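Local coordinates for PKS (Streptomyces albus, PDB 4OQJ), which probably catalyses decarboxylative condensation of acyl units carried on acyl carrier proteins, as a ketosynthase domain of the oxazolomycin polyketide synthase, at residues 288-293 with 299-304; 303-308 with 434-439; 311-316 with 346-351; 327-332 with 369-374. All coordinates share one frame; numbering follows the deposited sequence. Where two conformers were deposited one is given.

Contact 1: 288-293 with 299-304; sequences NNDGSD and APSVQG. With K (potassium ion), chain B.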
loop_
_atom_site.group_PDB
_atom_site.type_symbol
_atom_site.label_atom_id
_atom_site.label_comp_id
_atom_site.label_asym_id
_atom_site.label_seq_id
_atom_site.Cartn_x
_atom_site.Cartn_y
_atom_site.Cartn_z
ATOM N N ASN A 288 -10.007 1.660 -7.730
ATOM C CA ASN A 288 -9.963 2.963 -8.346
ATOM C C ASN A 288 -10.337 4.026 -7.310
ATOM O O ASN A 288 -10.515 3.715 -6.124
ATOM C CB ASN A 288 -10.877 3.010 -9.587
ATOM C CG ASN A 288 -12.360 3.004 -9.244
ATOM O OD1 ASN A 288 -12.739 3.155 -8.095
ATOM N ND2 ASN A 288 -13.212 2.849 -10.262
ATOM N N ASN A 289 -10.400 5.275 -7.737
ATOM C CA ASN A 289 -10.938 6.333 -6.884
ATOM C C ASN A 289 -11.939 7.141 -7.681
ATOM O O ASN A 289 -11.789 7.309 -8.904
ATOM C CB ASN A 289 -9.827 7.229 -6.328
ATOM C CG ASN A 289 -10.335 8.213 -5.288
ATOM O OD1 ASN A 289 -10.908 9.265 -5.623
ATOM N ND2 ASN A 289 -10.142 7.877 -4.021
ATOM N N ASP A 290 -12.954 7.657 -6.992
ATOM C CA ASP A 290 -13.981 8.493 -7.622
ATOM C C ASP A 290 -13.425 9.757 -8.267
ATOM O O ASP A 290 -13.999 10.286 -9.231
ATOM C CB ASP A 290 -15.031 8.907 -6.593
ATOM C CG ASP A 290 -15.827 7.737 -6.070
ATOM O OD1 ASP A 290 -15.917 6.722 -6.786
ATOM O OD2 ASP A 290 -16.355 7.842 -4.947
ATOM N N GLY A 291 -12.324 10.268 -7.720
ATOM C CA GLY A 291 -11.804 11.534 -8.181
ATOM C C GLY A 291 -12.747 12.646 -7.755
ATOM O O GLY A 291 -13.401 12.539 -6.711
ATOM N N SER A 292 -12.828 13.700 -8.557
ATOM C CA SER A 292 -13.497 14.928 -8.147
ATOM C C SER A 292 -14.980 14.967 -8.498
ATOM O O SER A 292 -15.722 15.771 -7.942
ATOM C CB SER A 292 -12.822 16.149 -8.794
ATOM O OG SER A 292 -11.500 16.318 -8.295
ATOM N N ASP A 293 -15.408 14.130 -9.434
ATOM C CA ASP A 293 -16.719 14.346 -10.071
ATOM C C ASP A 293 -17.854 13.740 -9.225
ATOM O O ASP A 293 -18.397 12.673 -9.524
ATOM C CB ASP A 293 -16.708 13.765 -11.481
ATOM C CG ASP A 293 -17.976 14.078 -12.258
ATOM O OD1 ASP A 293 -18.737 14.981 -11.837
ATOM O OD2 ASP A 293 -18.200 13.421 -13.298
ATOM N N ALA A 299 -19.428 11.939 -0.318
ATOM C CA ALA A 299 -20.545 11.505 -1.155
ATOM C C ALA A 299 -20.259 10.181 -1.868
ATOM O O ALA A 299 -19.100 9.842 -2.095
ATOM C CB ALA A 299 -20.861 12.565 -2.172
ATOM N N PRO A 300 -21.317 9.438 -2.249
ATOM C CA PRO A 300 -21.120 8.231 -3.056
ATOM C C PRO A 300 -20.955 8.574 -4.538
ATOM O O PRO A 300 -21.126 9.733 -4.915
ATOM C CB PRO A 300 -22.406 7.427 -2.817
ATOM C CG PRO A 300 -23.303 8.305 -1.970
ATOM C CD PRO A 300 -22.747 9.681 -2.013
ATOM N N SER A 301 -20.616 7.583 -5.360
ATOM C CA SER A 301 -20.444 7.807 -6.795
ATOM C C SER A 301 -20.834 6.568 -7.609
ATOM O O SER A 301 -20.154 5.524 -7.550
ATOM C CB SER A 301 -18.986 8.201 -7.087
ATOM O OG SER A 301 -18.707 8.249 -8.485
ATOM N N VAL A 302 -21.920 6.683 -8.373
ATOM C CA VAL A 302 -22.369 5.585 -9.231
ATOM C C VAL A 302 -21.259 5.193 -10.196
ATOM O O VAL A 302 -20.963 4.018 -10.376
ATOM C CB VAL A 302 -23.623 5.948 -10.058
ATOM C CG1 VAL A 302 -24.112 4.736 -10.849
ATOM C CG2 VAL A 302 -24.740 6.441 -9.174
ATOM N N GLN A 303 -20.639 6.192 -10.811
ATOM C CA GLN A 303 -19.675 5.908 -11.869
ATOM C C GLN A 303 -18.417 5.240 -11.359
ATOM O O GLN A 303 -17.920 4.316 -12.000
ATOM C CB GLN A 303 -19.342 7.189 -12.624
ATOM C CG GLN A 303 -20.530 7.689 -13.435
ATOM C CD GLN A 303 -21.160 6.583 -14.302
ATOM O OE1 GLN A 303 -20.455 5.806 -14.952
ATOM N NE2 GLN A 303 -22.490 6.502 -14.289
ATOM N N GLY A 304 -17.917 5.679 -10.204
ATOM C CA GLY A 304 -16.736 5.076 -9.617
ATOM C C GLY A 304 -16.975 3.617 -9.276
ATOM O O GLY A 304 -16.142 2.747 -9.548
HETATM K K K B . -16.322 17.844 -6.203
HETATM O O HOH W 1 -16.744 9.867 -9.530
HETATM O O HOH W 2 -18.299 19.664 -4.493
HETATM O O HOH W 3 -13.374 18.087 -5.591
HETATM O O HOH W 4 -15.478 19.675 -8.248
HETATM O O HOH W 5 -18.108 18.218 -8.777
#
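The N-terminal turn of helix 302-316 abuts the end of strand 280-289, with Ser301 and Gly304 meeting Asn288 and Asp290. Ser301 is the N-cap: its OG accepts from Gly304 N at 3.2 Å. From the strand side, Asn288 ND2 reaches Gly304 O at 3.0 Å, a nearly straight bond (173°) that lies in the carbonyl plane on a lone pair and in the plane of the asparagine amide. The other end of that amide, OD1, is held by Asn442. In this thiolase-type fold, where the helix packs on the mixed sheet, the carboxylate of Asp290 lies against the capping Ser301 and against Gly304. Asp290 CG comes 3.4 Å from Ser301 CB, and Asp290 OD1 lies 3.4 Å from Gly304 CA, permitted by the lack of a side chain there. Asn442 binds OD1, while Lys294 forms a salt bridge with OD2. One water joins both segments, donating to Asp290 O at 2.8 Å and accepting from Ser301 OG at 2.8 Å. Beyond an Asx turn, in which Asn289 OD1 accepts from Gly291 N, Ser292 O binds the potassium ion at 2.8 Å, together with Lys294 O, four waters and Tyr178 OH of the second subunit.

Contact 2: 303-308 with 434-439; sequences QGQAAV and SSFGIG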
loop_
_atom_site.group_PDB
_atom_site.type_symbol
_atom_site.label_atom_id
_atom_site.label_comp_id
_atom_site.label_asym_id
_atom_site.label_seq_id
_atom_site.Cartn_x
_atom_site.Cartn_y
_atom_site.Cartn_z
ATOM N N GLN A 303 -20.639 6.192 -10.811
ATOM C CA GLN A 303 -19.675 5.908 -11.869
ATOM C C GLN A 303 -18.417 5.240 -11.359
ATOM O O GLN A 303 -17.920 4.316 -12.000
ATOM C CB GLN A 303 -19.342 7.189 -12.624
ATOM C CG GLN A 303 -20.530 7.689 -13.435
ATOM C CD GLN A 303 -21.160 6.583 -14.302
ATOM O OE1 GLN A 303 -20.455 5.806 -14.952
ATOM N NE2 GLN A 303 -22.490 6.502 -14.289
ATOM N N GLY A 304 -17.917 5.679 -10.204
ATOM C CA GLY A 304 -16.736 5.076 -9.617
ATOM C C GLY A 304 -16.975 3.617 -9.276
ATOM O O GLY A 304 -16.142 2.747 -9.548
ATOM N N GLN A 305 -18.115 3.343 -8.662
ATOM C CA GLN A 305 -18.489 1.971 -8.320
ATOM C C GLN A 305 -18.677 1.116 -9.581
ATOM O O GLN A 305 -18.135 0.012 -9.687
ATOM C CB GLN A 305 -19.774 1.945 -7.495
ATOM C CG GLN A 305 -19.688 2.552 -6.102
ATOM C CD GLN A 305 -21.028 2.444 -5.364
ATOM O OE1 GLN A 305 -21.821 1.546 -5.631
ATOM N NE2 GLN A 305 -21.288 3.371 -4.460
ATOM N N ALA A 306 -19.435 1.624 -10.544
ATOM C CA ALA A 306 -19.695 0.854 -11.759
ATOM C C ALA A 306 -18.372 0.490 -12.444
ATOM O O ALA A 306 -18.182 -0.637 -12.905
ATOM C CB ALA A 306 -20.600 1.642 -12.705
ATOM N N ALA A 307 -17.451 1.444 -12.501
ATOM C CA ALA A 307 -16.171 1.213 -13.172
ATOM C C ALA A 307 -15.339 0.145 -12.473
ATOM O O ALA A 307 -14.738 -0.705 -13.124
ATOM C CB ALA A 307 -15.373 2.498 -13.258
ATOM N N VAL A 308 -15.281 0.166 -11.149
ATOM C CA VAL A 308 -14.378 -0.779 -10.503
ATOM C C VAL A 308 -14.946 -2.207 -10.627
ATOM O O VAL A 308 -14.190 -3.172 -10.761
ATOM C CB VAL A 308 -14.112 -0.404 -9.033
ATOM C CG1 VAL A 308 -15.250 -0.866 -8.120
ATOM C CG2 VAL A 308 -12.806 -1.001 -8.587
ATOM N N SER A 434 -17.716 -6.265 -3.036
ATOM C CA SER A 434 -17.453 -4.828 -3.118
ATOM C C SER A 434 -17.111 -4.205 -1.781
ATOM O O SER A 434 -17.629 -4.604 -0.742
ATOM C CB SER A 434 -18.672 -4.102 -3.687
ATOM O OG SER A 434 -18.899 -4.494 -5.023
ATOM N N SER A 435 -16.274 -3.180 -1.821
ATOM C CA SER A 435 -16.027 -2.347 -0.651
ATOM C C SER A 435 -15.672 -0.930 -1.098
ATOM O O SER A 435 -14.715 -0.742 -1.843
ATOM C CB SER A 435 -14.921 -2.960 0.200
ATOM O OG SER A 435 -14.837 -2.319 1.449
ATOM N N PHE A 436 -16.447 0.060 -0.642
ATOM C CA PHE A 436 -16.272 1.455 -1.044
ATOM C C PHE A 436 -15.979 2.350 0.155
ATOM O O PHE A 436 -16.763 2.419 1.094
ATOM C CB PHE A 436 -17.519 1.966 -1.762
ATOM C CG PHE A 436 -18.020 1.039 -2.819
ATOM C CD1 PHE A 436 -17.153 0.506 -3.757
ATOM C CD2 PHE A 436 -19.354 0.677 -2.868
ATOM C CE1 PHE A 436 -17.622 -0.350 -4.740
ATOM C CE2 PHE A 436 -19.823 -0.190 -3.849
ATOM C CZ PHE A 436 -18.965 -0.696 -4.775
ATOM N N GLY A 437 -14.841 3.029 0.126
ATOM C CA GLY A 437 -14.410 3.825 1.265
ATOM C C GLY A 437 -14.824 5.288 1.272
ATOM O O GLY A 437 -15.014 5.907 0.229
ATOM N N ILE A 438 -14.952 5.851 2.470
ATOM C CA ILE A 438 -14.956 7.300 2.620
ATOM C C ILE A 438 -13.654 7.817 2.015
ATOM O O ILE A 438 -12.593 7.299 2.319
ATOM C CB ILE A 438 -15.061 7.731 4.092
ATOM C CG1 ILE A 438 -16.400 7.280 4.673
ATOM C CG2 ILE A 438 -14.910 9.240 4.227
ATOM C CD1 ILE A 438 -17.623 7.900 3.985
ATOM N N GLY A 439 -13.755 8.813 1.148
ATOM C CA GLY A 439 -12.607 9.334 0.426
ATOM C C GLY A 439 -12.554 8.801 -0.994
ATOM O O GLY A 439 -11.727 9.235 -1.820
#
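The backbone oxygen of Phe436 accepts a hydrogen bond from the O3 hydroxyl of a bound glycerol, while the ring of the same residue turns the other way and meets Gln305 and Val308 of helix 302-316. The main contact is an offset stack of an amide on an aromatic ring. Gln305 crosses the ring at about a right angle, and its methylene CG sits over the centre of one face, 3.5 Å from the centroid of the Phe436 ring and 11° off the normal, a well-placed CH-pi contact. Because the glutamine chain is extended beyond CG (chi2 -179°), its terminal amide continues outward nearly parallel to the ring, the two planes only 19° apart, and overhangs the rim on the CE2/CD2 side, so that only CG is centred over the face. At that rim Gln305 CD is 3.3 Å from Phe436 CE2, and Gln305 OE1 approaches Phe436 CE2 to 3.2 Å; NE2 hangs beyond the rim, nearest Phe436 CD2. Val308, one turn later, touches the ring at its edge, near the ring plane, where CG1 is 4.2 Å from Phe436 CE1 in an ordinary apolar contact. The junction ties a helix of the thiolase-type fold to strand 430-436 of the mixed sheet beside it. Around it, Ile339 and Ala343 of helix 336-348 touch Gln305, Glu340 of that helix touches Phe436, and strand 441-448 contributes Asn442, against both Phe436 and Val308, and His444, against Val308.

Contact 3: 311-316 with 346-351; sequences EAQEIA and QAFNRE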
loop_
_atom_site.group_PDB
_atom_site.type_symbol
_atom_site.label_atom_id
_atom_site.label_comp_id
_atom_site.label_asym_id
_atom_site.label_seq_id
_atom_site.Cartn_x
_atom_site.Cartn_y
_atom_site.Cartn_z
ATOM N N GLU A 311 -14.163 -3.327 -14.155
ATOM C CA GLU A 311 -12.714 -3.502 -14.276
ATOM C C GLU A 311 -12.280 -4.819 -13.659
ATOM O O GLU A 311 -11.436 -5.529 -14.196
ATOM C CB GLU A 311 -11.955 -2.344 -13.603
ATOM C CG GLU A 311 -10.442 -2.398 -13.822
ATOM C CD GLU A 311 -9.661 -1.286 -13.112
ATOM O OE1 GLU A 311 -10.252 -0.270 -12.699
ATOM O OE2 GLU A 311 -8.434 -1.432 -12.976
ATOM N N ALA A 312 -12.862 -5.153 -12.518
ATOM C CA ALA A 312 -12.528 -6.422 -11.854
ATOM C C ALA A 312 -12.953 -7.623 -12.705
ATOM O O ALA A 312 -12.197 -8.589 -12.854
ATOM C CB ALA A 312 -13.186 -6.488 -10.485
ATOM N N GLN A 313 -14.153 -7.565 -13.275
ATOM C CA GLN A 313 -14.633 -8.656 -14.111
ATOM C C GLN A 313 -13.765 -8.818 -15.360
ATOM O O GLN A 313 -13.462 -9.940 -15.772
ATOM C CB GLN A 313 -16.093 -8.429 -14.513
ATOM C CG GLN A 313 -17.056 -8.563 -13.365
ATOM C CD GLN A 313 -18.493 -8.303 -13.768
ATOM O OE1 GLN A 313 -18.772 -7.907 -14.896
ATOM N NE2 GLN A 313 -19.412 -8.524 -12.841
ATOM N N GLU A 314 -13.364 -7.703 -15.958
ATOM C CA GLU A 314 -12.543 -7.749 -17.166
ATOM C C GLU A 314 -11.207 -8.388 -16.852
ATOM O O GLU A 314 -10.722 -9.228 -17.595
ATOM C CB GLU A 314 -12.326 -6.344 -17.746
ATOM C CG GLU A 314 -13.539 -5.743 -18.414
ATOM C CD GLU A 314 -13.993 -6.525 -19.639
ATOM O OE1 GLU A 314 -13.175 -7.278 -20.221
ATOM O OE2 GLU A 314 -15.176 -6.389 -20.014
ATOM N N ILE A 315 -10.618 -7.985 -15.735
ATOM C CA ILE A 315 -9.318 -8.496 -15.321
ATOM C C ILE A 315 -9.400 -9.992 -15.026
ATOM O O ILE A 315 -8.480 -10.760 -15.323
ATOM C CB ILE A 315 -8.809 -7.709 -14.070
ATOM C CG1 ILE A 315 -7.833 -6.620 -14.497
ATOM C CG2 ILE A 315 -8.167 -8.627 -13.037
ATOM C CD1 ILE A 315 -6.480 -7.140 -14.938
ATOM N N ALA A 316 -10.503 -10.398 -14.413
ATOM C CA ALA A 316 -10.724 -11.798 -14.074
ATOM C C ALA A 316 -11.088 -12.641 -15.290
ATOM O O ALA A 316 -11.124 -13.865 -15.198
ATOM C CB ALA A 316 -11.834 -11.917 -13.029
ATOM N N GLN A 346 -25.338 -1.157 -14.065
ATOM C CA GLN A 346 -24.595 -0.552 -15.169
ATOM C C GLN A 346 -23.409 -1.444 -15.538
ATOM O O GLN A 346 -23.188 -1.733 -16.715
ATOM C CB GLN A 346 -24.116 0.864 -14.813
ATOM C CG GLN A 346 -23.236 1.489 -15.886
ATOM C CD GLN A 346 -22.754 2.892 -15.531
ATOM O OE1 GLN A 346 -23.531 3.736 -15.094
ATOM N NE2 GLN A 346 -21.461 3.138 -15.718
ATOM N N ALA A 347 -22.649 -1.895 -14.541
ATOM C CA ALA A 347 -21.512 -2.762 -14.817
ATOM C C ALA A 347 -21.958 -4.085 -15.446
ATOM O O ALA A 347 -21.355 -4.547 -16.417
ATOM C CB ALA A 347 -20.715 -3.026 -13.539
ATOM N N PHE A 348 -23.008 -4.693 -14.896
ATOM C CA PHE A 348 -23.415 -6.019 -15.323
ATOM C C PHE A 348 -24.046 -5.994 -16.719
ATOM O O PHE A 348 -23.878 -6.943 -17.479
ATOM C CB PHE A 348 -24.380 -6.649 -14.300
ATOM C CG PHE A 348 -23.678 -7.395 -13.182
ATOM C CD1 PHE A 348 -22.769 -6.751 -12.355
ATOM C CD2 PHE A 348 -23.929 -8.742 -12.965
ATOM C CE1 PHE A 348 -22.118 -7.444 -11.329
ATOM C CE2 PHE A 348 -23.289 -9.436 -11.946
ATOM C CZ PHE A 348 -22.379 -8.786 -11.126
ATOM N N ASN A 349 -24.732 -4.904 -17.059
ATOM C CA ASN A 349 -25.443 -4.800 -18.342
ATOM C C ASN A 349 -24.608 -4.162 -19.449
ATOM O O ASN A 349 -25.123 -3.866 -20.524
ATOM C CB ASN A 349 -26.730 -3.977 -18.182
ATOM C CG ASN A 349 -27.783 -4.674 -17.338
ATOM O OD1 ASN A 349 -27.881 -5.904 -17.323
ATOM N ND2 ASN A 349 -28.592 -3.881 -16.642
ATOM N N ARG A 350 -23.325 -3.936 -19.190
ATOM C CA ARG A 350 -22.517 -3.106 -20.078
ATOM C C ARG A 350 -22.308 -3.710 -21.474
ATOM O O ARG A 350 -22.069 -2.979 -22.433
ATOM C CB ARG A 350 -21.158 -2.821 -19.433
ATOM C CG ARG A 350 -20.198 -4.014 -19.386
ATOM C CD ARG A 350 -18.916 -3.677 -18.605
ATOM N NE ARG A 350 -17.972 -4.798 -18.592
ATOM C CZ ARG A 350 -18.028 -5.821 -17.739
ATOM N NH1 ARG A 350 -18.982 -5.878 -16.818
ATOM N NH2 ARG A 350 -17.134 -6.794 -17.808
ATOM N N GLU A 351 -22.403 -5.032 -21.591
ATOM C CA GLU A 351 -22.087 -5.712 -22.850
ATOM C C GLU A 351 -23.334 -5.976 -23.695
ATOM O O GLU A 351 -23.307 -6.791 -24.616
ATOM C CB GLU A 351 -21.359 -7.032 -22.571
#
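Gln313 and Glu314, successive residues of helix 302-316, reach across to Phe348, the last residue of helix 336-348, and Arg350 in the loop just after it, joining two neighbouring helices of the thiolase-type fold. Gln313 comes first, extended beyond CG so that its amide stands between two quite different partners. Gln313 NE2 points onto a face of the Phe348 ring, 3.3 Å from Phe348 CE1, with amide and ring planes 69° apart, so that the amide stands steeply on the ring and does not stack. Gln313 OE1 instead accepts from Arg350 NH1 at 2.8 Å; the bond is nearly straight (168°), and the oxygen lies close to the guanidinium plane. The Phe348 ring also makes an edge-to-face pair with Phe413. Glu314 follows, and a bend at chi2 (-64°) brings its carboxylate to meet the arginine side chain, which extends toward it from the other segment. Glu314 OE2 makes a salt bridge with Arg350 NH2 at 3.0 Å, in the guanidinium plane but above the plane of the carboxylate. Arg350 is therefore held along its edge by one neutral and one acidic side chain, which fixes the rotation of the group. The chain from CG to NE is extended, and the grip on NH1 is completed from its own segment: Ala347 O accepts from Arg350 NH1 at 2.8 Å, met from above the carbonyl plane.

Contact 4: 327-332 with 369-374; sequences EAHGTA and VGHLDT. With GOL (glycerol), chain D.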
loop_
_atom_site.group_PDB
_atom_site.type_symbol
_atom_site.label_atom_id
_atom_site.label_comp_id
_atom_site.label_asym_id
_atom_site.label_seq_id
_atom_site.Cartn_x
_atom_site.Cartn_y
_atom_site.Cartn_z
ATOM N N GLU A 327 -21.637 -9.755 -2.969
ATOM C CA GLU A 327 -21.579 -9.245 -1.620
ATOM C C GLU A 327 -21.385 -7.743 -1.741
ATOM O O GLU A 327 -20.294 -7.266 -2.057
ATOM C CB GLU A 327 -20.454 -9.915 -0.818
ATOM C CG GLU A 327 -20.145 -9.294 0.566
ATOM C CD GLU A 327 -21.277 -9.471 1.596
ATOM O OE1 GLU A 327 -22.206 -10.277 1.370
ATOM O OE2 GLU A 327 -21.222 -8.797 2.646
ATOM N N ALA A 328 -22.471 -7.023 -1.508
ATOM C CA ALA A 328 -22.518 -5.576 -1.591
ATOM C C ALA A 328 -21.774 -4.915 -0.444
ATOM O O ALA A 328 -21.600 -5.501 0.622
ATOM C CB ALA A 328 -23.946 -5.117 -1.587
ATOM N N HIS A 329 -21.330 -3.688 -0.674
ATOM C CA HIS A 329 -20.826 -2.858 0.408
ATOM C C HIS A 329 -21.947 -2.713 1.441
ATOM O O HIS A 329 -21.745 -2.906 2.644
ATOM C CB HIS A 329 -20.373 -1.512 -0.153
ATOM C CG HIS A 329 -19.796 -0.599 0.871
ATOM N ND1 HIS A 329 -18.714 -0.942 1.649
ATOM C CD2 HIS A 329 -20.156 0.652 1.243
ATOM C CE1 HIS A 329 -18.428 0.059 2.463
ATOM N NE2 HIS A 329 -19.289 1.036 2.239
ATOM N N GLY A 330 -23.136 -2.379 0.951
ATOM C CA GLY A 330 -24.379 -2.692 1.646
ATOM C C GLY A 330 -24.592 -2.069 3.015
ATOM O O GLY A 330 -24.863 -2.777 3.985
ATOM N N THR A 331 -24.519 -0.745 3.090
ATOM C CA THR A 331 -24.598 -0.044 4.375
ATOM C C THR A 331 -26.006 0.397 4.780
ATOM O O THR A 331 -26.189 0.953 5.869
ATOM C CB THR A 331 -23.719 1.198 4.355
ATOM O OG1 THR A 331 -24.097 2.012 3.238
ATOM C CG2 THR A 331 -22.273 0.787 4.238
ATOM N N ALA A 332 -26.985 0.158 3.909
ATOM C CA ALA A 332 -28.395 0.433 4.210
ATOM C C ALA A 332 -28.739 1.916 4.378
ATOM O O ALA A 332 -29.603 2.265 5.186
ATOM C CB ALA A 332 -28.825 -0.342 5.478
ATOM N N VAL A 369 -23.404 -8.335 11.208
ATOM C CA VAL A 369 -22.399 -7.920 12.190
ATOM C C VAL A 369 -22.136 -6.420 12.224
ATOM O O VAL A 369 -21.268 -5.964 12.972
ATOM C CB VAL A 369 -21.037 -8.640 11.946
ATOM C CG1 VAL A 369 -21.196 -10.144 12.051
ATOM C CG2 VAL A 369 -20.427 -8.243 10.588
ATOM N N GLY A 370 -22.892 -5.657 11.442
ATOM C CA GLY A 370 -22.644 -4.233 11.284
ATOM C C GLY A 370 -21.470 -3.908 10.370
ATOM O O GLY A 370 -20.931 -4.763 9.681
ATOM N N HIS A 371 -21.076 -2.646 10.409
ATOM C CA HIS A 371 -20.084 -2.061 9.535
ATOM C C HIS A 371 -18.742 -2.074 10.248
ATOM O O HIS A 371 -18.515 -1.257 11.137
ATOM C CB HIS A 371 -20.518 -0.629 9.165
ATOM C CG HIS A 371 -19.693 0.006 8.093
ATOM N ND1 HIS A 371 -18.396 -0.367 7.826
ATOM C CD2 HIS A 371 -19.989 1.000 7.214
ATOM C CE1 HIS A 371 -17.921 0.366 6.832
ATOM N NE2 HIS A 371 -18.865 1.203 6.445
ATOM N N LEU A 372 -17.854 -2.992 9.858
ATOM C CA LEU A 372 -16.560 -3.154 10.535
ATOM C C LEU A 372 -15.490 -2.185 10.053
ATOM O O LEU A 372 -14.295 -2.371 10.321
ATOM C CB LEU A 372 -16.069 -4.600 10.374
ATOM C CG LEU A 372 -16.481 -5.577 11.487
ATOM C CD1 LEU A 372 -17.923 -5.466 11.801
ATOM C CD2 LEU A 372 -16.155 -7.015 11.113
ATOM N N ASP A 373 -15.913 -1.145 9.352
ATOM C CA ASP A 373 -15.021 -0.030 9.045
ATOM C C ASP A 373 -13.791 -0.535 8.260
ATOM O O ASP A 373 -13.956 -1.104 7.188
ATOM C CB ASP A 373 -14.633 0.671 10.343
ATOM C CG ASP A 373 -14.025 2.034 10.116
ATOM O OD1 ASP A 373 -14.787 2.966 9.795
ATOM O OD2 ASP A 373 -12.791 2.169 10.273
ATOM N N THR A 374 -12.576 -0.368 8.781
ATOM C CA THR A 374 -11.375 -0.844 8.093
ATOM C C THR A 374 -11.461 -2.328 7.733
ATOM O O THR A 374 -10.936 -2.768 6.698
ATOM C CB THR A 374 -10.132 -0.601 8.984
ATOM O OG1 THR A 374 -10.257 0.670 9.636
ATOM C CG2 THR A 374 -8.850 -0.631 8.174
HETATM C C1 GOL D . -19.138 3.929 4.662
HETATM O O1 GOL D . -18.535 2.783 4.112
HETATM C C2 GOL D . -19.873 4.672 3.555
HETATM O O2 GOL D . -20.600 5.752 4.093
HETATM C C3 GOL D . -18.905 5.187 2.499
HETATM O O3 GOL D . -19.025 4.406 1.328
#
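A single glycerol hydroxyl bridges two buried histidines, His329 and His371, that make no hydrogen bond to each other. The segments carry the sequences EAHGT and GHLDT, which match the conserved histidine motifs of ketosynthases of the thiolase fold, so the pair probably corresponds to the two histidines of the Cys-His-His active site; the glycerol, likely from the crystallisation liquor, would then occupy part of that pocket. Its O1 lies 2.7 Å from His329 NE2 and 2.8 Å from His371 NE2, near the plane of both rings. The rings stand almost perpendicular (89°) with centroids 5.6 Å apart, an oblique pair in which His329 CE1 comes to 4.2 Å from His371 NE2. In both residues CG lies anti to the backbone nitrogen (chi1 -178° in His329 and -171° in His371), which sends each ring toward the shared oxygen. Thr331 runs alongside His371, pointing the same way, and its methyl CG2 packs 3.8 Å from His371 CD2. Second-shell residues fix the loops: Glu340 accepts from the backbone nitrogens of His329 and Gly330, and Lys366 binds His329 O. On the other side of its ring, His371 is anchored by the main chain of its own segment, with Asp373 N donating to His371 ND1 at 3.0 Å.

How the contacts relate
Helix 302-316 runs through contacts 1, 2 and 3: its first turn serves contact 1, the following residues contact 2 and its C-terminal part contact 3. The centres of contacts 1 and 2 lie about 6 Å apart, and Gly304 belongs to both. Contact 3 is about 13 Å from contact 2, the two joined through Gln303 and Gln346, whose side chains probably share a hydrogen bond. Contact 4 lies about 13 Å from contact 2 and about 22 Å from contact 3, centre to centre. Strand 430-436 leads from the helix to the probable active site, since the glycerol bridging the histidines of contact 4 also binds Phe436 O. The potassium ion marks the subunit interface at contact 1.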